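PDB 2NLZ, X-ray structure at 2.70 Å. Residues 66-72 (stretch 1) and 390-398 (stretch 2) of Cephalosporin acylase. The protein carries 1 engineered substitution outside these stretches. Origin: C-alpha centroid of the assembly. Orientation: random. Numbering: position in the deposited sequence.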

# COMPACT_ATOMS: atom_id res chain seq x y z
N ASN D 66 -3.32 28.31 20.14
CA ASN D 66 -4.45 28.93 20.78
C ASN D 66 -4.05 29.80 21.94
O ASN D 66 -2.90 29.76 22.37
CB ASN D 66 -5.31 27.80 21.33
CG ASN D 66 -6.72 28.15 21.35
OD1 ASN D 66 -7.50 27.53 22.05
ND2 ASN D 66 -7.08 29.17 20.59
N GLY D 67 -5.00 30.56 22.46
CA GLY D 67 -4.82 31.32 23.69
C GLY D 67 -6.06 32.08 24.07
O GLY D 67 -7.01 32.18 23.30
N ILE D 68 -6.06 32.62 25.29
CA ILE D 68 -7.14 33.50 25.73
C ILE D 68 -7.01 34.81 24.97
O ILE D 68 -8.00 35.48 24.70
CB ILE D 68 -7.07 33.73 27.25
CG1 ILE D 68 -6.75 32.40 27.94
CG2 ILE D 68 -8.36 34.40 27.76
CD1 ILE D 68 -7.21 32.29 29.37
N GLY D 69 -5.78 35.14 24.59
CA GLY D 69 -5.52 36.30 23.74
C GLY D 69 -5.71 36.07 22.25
O GLY D 69 -5.09 36.76 21.43
N SER D 70 -6.56 35.10 21.90
CA SER D 70 -6.88 34.81 20.50
C SER D 70 -8.01 35.69 20.01
O SER D 70 -8.66 36.36 20.80
CB SER D 70 -7.32 33.35 20.36
OG SER D 70 -6.23 32.46 20.53
N ASP D 71 -8.24 35.70 18.70
CA ASP D 71 -9.59 36.03 18.24
C ASP D 71 -10.29 34.79 17.68
O ASP D 71 -9.65 33.75 17.53
CB ASP D 71 -9.69 37.29 17.34
CG ASP D 71 -8.60 37.41 16.33
OD1 ASP D 71 -8.26 38.57 16.01
OD2 ASP D 71 -8.08 36.38 15.86
N ALA D 72 -11.59 34.91 17.41
CA ALA D 72 -12.43 33.76 17.06
C ALA D 72 -13.41 34.05 15.93
O ALA D 72 -13.64 35.21 15.59
CB ALA D 72 -13.18 33.27 18.28
N THR D 390 -1.23 35.87 34.30
CA THR D 390 -2.61 35.67 33.87
C THR D 390 -2.77 34.61 32.80
O THR D 390 -3.87 34.15 32.56
CB THR D 390 -3.29 36.97 33.43
OG1 THR D 390 -4.65 36.70 33.08
CG2 THR D 390 -2.62 37.55 32.26
N GLY D 391 -1.68 34.22 32.15
CA GLY D 391 -1.74 33.18 31.13
C GLY D 391 -2.44 33.60 29.85
O GLY D 391 -2.92 32.76 29.08
N ILE D 392 -2.52 34.91 29.61
CA ILE D 392 -3.08 35.39 28.36
C ILE D 392 -1.95 35.48 27.35
O ILE D 392 -1.14 36.41 27.37
CB ILE D 392 -3.79 36.76 28.52
CG1 ILE D 392 -4.88 36.69 29.60
CG2 ILE D 392 -4.41 37.20 27.19
CD1 ILE D 392 -5.45 38.03 30.01
N ALA D 393 -1.86 34.46 26.50
CA ALA D 393 -0.92 34.51 25.41
C ALA D 393 -1.55 35.33 24.28
O ALA D 393 -2.58 34.94 23.72
CB ALA D 393 -0.59 33.12 24.94
N MET D 394 -0.93 36.46 23.98
CA MET D 394 -1.47 37.38 22.98
C MET D 394 -1.17 36.92 21.57
O MET D 394 -0.06 36.48 21.27
CB MET D 394 -0.93 38.79 23.21
CG MET D 394 -1.24 39.33 24.60
SD MET D 394 -3.00 39.66 24.87
CE MET D 394 -3.16 41.27 24.10
N GLN D 395 -2.17 37.02 20.71
CA GLN D 395 -2.03 36.68 19.29
C GLN D 395 -1.04 37.57 18.54
O GLN D 395 -0.73 38.68 18.98
CB GLN D 395 -3.40 36.75 18.62
CG GLN D 395 -4.04 38.14 18.62
CD GLN D 395 -5.34 38.16 17.86
OE1 GLN D 395 -5.65 37.20 17.15
NE2 GLN D 395 -6.10 39.24 17.99
N ASN D 396 -0.56 37.10 17.40
CA ASN D 396 0.25 37.94 16.51
C ASN D 396 -0.43 38.24 15.17
O ASN D 396 0.24 38.46 14.17
CB ASN D 396 1.68 37.41 16.32
CG ASN D 396 1.75 36.19 15.41
OD1 ASN D 396 0.89 35.32 15.43
ND2 ASN D 396 2.80 36.12 14.62
N ARG D 397 -1.76 38.30 15.19
CA ARG D 397 -2.59 38.50 13.98
C ARG D 397 -2.24 39.69 13.10
O ARG D 397 -2.40 39.62 11.89
CB ARG D 397 -4.07 38.55 14.37
CG ARG D 397 -5.03 38.60 13.19
CD ARG D 397 -4.81 37.47 12.21
NE ARG D 397 -4.95 36.15 12.82
CZ ARG D 397 -4.98 35.02 12.14
NH1 ARG D 397 -4.89 35.05 10.81
NH2 ARG D 397 -5.12 33.86 12.78
N GLY D 398 -1.74 40.78 13.69
CA GLY D 398 -1.33 41.96 12.94
C GLY D 398 -0.20 41.75 11.95
O GLY D 398 0.04 42.59 11.09

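Residues 66-72 and 390-398 lie more than 300 positions apart in the chain of this cephalosporin acylase, yet they run side by side and bury about 390 Å² between them. Their backbones approach most closely at Gly69 and Met394, where the CA atoms are 4.3 Å apart; Ile68 is nearest Ile392 and Ser70 nearest Gln395, so the two segments advance in the same direction. Gly69, Gln395 and Asp71, among the most covered residues, together account for about half of the contact.

Gly69 has the largest area covered by the opposing stretch. It sits within a type I turn from Gly67 to Ser70, which is closed by a weak hydrogen bond from Ser70 N to Gly67 O (3.3 Å). Having no side chain, Gly69 lets the other backbone come close: its CA is 3.2 Å from Ala393 O, and its N is 3.6 Å from Ile392 CG2. A CB at this position would point toward the second stretch and fall 2.4 Å from Ala393 O and 2.9 Å from Met394 CA, both clashes. The close approach of the two chains therefore depends on the bare glycine. Gly67 is similarly placed, since a CB there would lie 2.9 Å from Ala393 O.

The firmest polar link follows directly from this proximity. Gln395 N donates to Gly69 O at 3.0 Å, joining the two main chains just beyond their point of nearest approach. Met394, whose CA-to-CB bond points away, adds little surface.

Gln395 reaches across with its side chain as well as its backbone. Its CA-to-CB bond points toward the first stretch, and the p, t rotamer carries the terminal amide to Asp71. There NE2 donates a weak hydrogen bond to Asp71 OD1 (3.0 Å), while OE1 accepts a weak one from Asp71 N (3.4 Å), so the amide engages both the side chain and the main chain of one residue. The fit has a cost: Gln395 OE1 lies only 2.9 Å from Asp71 OD2, and as both are acceptors no hydrogen bond joins them. Both carboxylate oxygens are hydrogen-bonded elsewhere in the structure. Arg397 adds a more distant electrostatic contribution, its NE 4.4 Å from Asp71 OD2; the oxygen lies well out of the guanidinium plane, so the opposite charges are near each other without a salt bridge.

At the other end the contact turns apolar. The CA-to-CB bond of Ile68 points toward the second stretch, and its side chain packs loosely against Ile392, with Ile68 CB 4.4 Å from Ile392 CG1, while Ile68 CG1 lies 4.0 Å from Gly391 O.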